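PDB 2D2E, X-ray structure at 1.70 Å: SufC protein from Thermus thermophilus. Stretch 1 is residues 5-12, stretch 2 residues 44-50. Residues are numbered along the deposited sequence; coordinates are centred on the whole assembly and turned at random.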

# COMPACT_ATOMS: atom_id res chain seq x y z
N GLU A 5 6.25 10.30 -6.15
CA GLU A 5 7.62 10.57 -5.76
C GLU A 5 7.74 11.14 -4.36
O GLU A 5 7.02 12.05 -3.99
CB GLU A 5 8.28 11.55 -6.76
CG GLU A 5 9.57 12.16 -6.23
CD GLU A 5 10.34 13.01 -7.25
OE1 GLU A 5 9.69 13.72 -8.06
OE2 GLU A 5 11.58 12.98 -7.23
N ILE A 6 8.63 10.59 -3.56
CA ILE A 6 8.99 11.07 -2.26
C ILE A 6 10.28 11.79 -2.52
O ILE A 6 11.25 11.17 -3.01
CB ILE A 6 9.15 9.95 -1.22
CG1 ILE A 6 7.83 9.19 -1.06
CG2 ILE A 6 9.60 10.50 0.12
CD1 ILE A 6 7.69 7.98 -1.95
N ARG A 7 10.35 13.09 -2.22
CA ARG A 7 11.54 13.88 -2.51
C ARG A 7 12.14 14.58 -1.29
O ARG A 7 11.51 15.43 -0.65
CB ARG A 7 11.20 14.93 -3.55
CG ARG A 7 12.34 15.88 -3.88
CD ARG A 7 13.33 15.21 -4.80
NE ARG A 7 14.37 16.13 -5.26
CZ ARG A 7 15.62 16.14 -4.80
NH1 ARG A 7 16.00 15.27 -3.86
NH2 ARG A 7 16.50 17.02 -5.28
N ASP A 8 13.39 14.22 -0.99
CA ASP A 8 14.15 14.81 0.13
C ASP A 8 13.31 14.94 1.39
O ASP A 8 13.24 16.01 1.99
CB ASP A 8 14.69 16.17 -0.29
CG ASP A 8 15.61 16.83 0.71
OD1 ASP A 8 16.47 16.14 1.29
OD2 ASP A 8 15.47 18.06 0.92
N LEU A 9 12.68 13.83 1.78
CA LEU A 9 11.80 13.85 2.93
C LEU A 9 12.48 13.66 4.28
O LEU A 9 13.18 12.68 4.48
CB LEU A 9 10.71 12.79 2.76
CG LEU A 9 9.60 12.81 3.80
CD1 LEU A 9 8.78 14.10 3.64
CD2 LEU A 9 8.70 11.60 3.61
N TRP A 10 12.26 14.61 5.18
CA TRP A 10 12.80 14.54 6.53
C TRP A 10 11.61 14.61 7.46
O TRP A 10 10.74 15.47 7.30
CB TRP A 10 13.76 15.72 6.80
CG TRP A 10 14.97 15.68 5.96
CD1 TRP A 10 15.07 16.01 4.64
CD2 TRP A 10 16.27 15.23 6.36
NE1 TRP A 10 16.34 15.79 4.19
CE2 TRP A 10 17.10 15.30 5.23
CE3 TRP A 10 16.81 14.76 7.57
CZ2 TRP A 10 18.45 14.94 5.26
CZ3 TRP A 10 18.15 14.39 7.61
CH2 TRP A 10 18.95 14.48 6.46
N ALA A 11 11.55 13.71 8.44
CA ALA A 11 10.42 13.70 9.35
C ALA A 11 10.83 13.22 10.73
O ALA A 11 11.83 12.52 10.88
CB ALA A 11 9.31 12.80 8.79
N SER A 12 10.06 13.62 11.73
CA SER A 12 10.33 13.22 13.10
C SER A 12 9.05 12.87 13.84
O SER A 12 7.96 13.16 13.36
CB SER A 12 11.10 14.35 13.82
OG SER A 12 10.65 15.63 13.42
N THR A 44 7.40 3.83 8.82
CA THR A 44 7.11 5.21 9.17
C THR A 44 6.78 5.96 7.86
O THR A 44 5.86 6.80 7.82
CB THR A 44 8.30 5.86 9.87
OG1 THR A 44 8.39 5.32 11.21
CG2 THR A 44 8.15 7.39 9.95
N LEU A 45 7.52 5.64 6.79
CA LEU A 45 7.24 6.28 5.50
C LEU A 45 5.81 5.97 5.06
O LEU A 45 5.09 6.85 4.58
CB LEU A 45 8.23 5.80 4.42
CG LEU A 45 7.92 6.35 3.01
CD1 LEU A 45 8.09 7.87 2.98
CD2 LEU A 45 8.88 5.73 2.00
N GLY A 46 5.38 4.72 5.24
CA GLY A 46 4.03 4.37 4.86
C GLY A 46 2.99 5.16 5.65
O GLY A 46 1.99 5.55 5.09
N LYS A 47 3.23 5.40 6.94
CA LYS A 47 2.25 6.13 7.73
C LYS A 47 2.17 7.59 7.31
O LYS A 47 1.09 8.19 7.31
CB LYS A 47 2.59 6.01 9.21
CG LYS A 47 2.43 4.61 9.75
CD LYS A 47 2.90 4.52 11.20
CE LYS A 47 2.74 3.10 11.73
NZ LYS A 47 3.19 2.96 13.15
N ILE A 48 3.33 8.16 6.97
CA ILE A 48 3.40 9.54 6.54
C ILE A 48 2.70 9.67 5.19
O ILE A 48 2.02 10.65 4.93
CB ILE A 48 4.85 10.02 6.47
CG1 ILE A 48 5.39 10.12 7.90
CG2 ILE A 48 4.96 11.36 5.73
CD1 ILE A 48 6.83 10.55 8.00
N LEU A 49 2.86 8.66 4.33
CA LEU A 49 2.17 8.70 3.02
C LEU A 49 0.66 8.69 3.23
O LEU A 49 -0.08 9.30 2.47
CB LEU A 49 2.55 7.50 2.15
CG LEU A 49 3.87 7.70 1.42
CD1 LEU A 49 4.50 6.34 1.08
CD2 LEU A 49 3.63 8.55 0.16
N ALA A 50 0.22 7.98 4.26
CA ALA A 50 -1.20 7.88 4.57
C ALA A 50 -1.71 9.20 5.14
O ALA A 50 -2.89 9.52 5.01
CB ALA A 50 -1.43 6.77 5.57

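What lies at the centre of the contact? Leu9 and Leu45 meet there, methyl to methyl, with Leu9 CD2 3.8 Å from Leu45 CD1. The same Leu9 CD2 also lies 4.3 Å from Ile48 CG2, so one methyl touches residues on successive turns of the helix. Both leucines adopt the tp rotamer. The CA-to-CB bond of Leu9 points toward the helix, whereas that of Leu45 points sideways, though the end of its side chain comes nearer the strand.

How does the packing spread from this pair? On the Ser12 side, Ala11 CB sits 3.4 Å from Ile48 CD1, the closest approach between the stretches. Ile48, in the mt rotamer, extends its CD1 to reach the alanine, whose single methyl suits so tight a fit. On the Glu5 side, Ile6 CG2 lies 4.2 Å from Leu45 CD1, and Ile6 CG1 lies 4.4 Å from Leu49 CD2.

Why do these residues and not their neighbours take part? The strand that carries Trp10 and Ala11 crosses the helix axis at 96°. Side chains alternate: Leu9 and Ala11 point toward the helix, Trp10 and Ser12 away. On the helix, Leu45, Ile48 and Leu49 follow the three- and four-residue spacing that gathers side chains along one face, while Lys47 and Ala50 are exposed. All six contacting residues are buried and aliphatic, and together the stretches cover 230 Å² of surface.

Where does polarity enter? No hydrogen bond joins the stretches, so apolar packing is the direct link between them. Away from the helix, Trp10 NE1 donates to Asp8 OD1 at 2.9 Å, across the corner of the chain, and Ser12 OG is hydrogen-bonded elsewhere in the structure. Within the helix, Ile48 N donates to Thr44 O at 3.0 Å and Leu49 N to Leu45 O at 2.9 Å, satisfying backbone groups behind the apolar face.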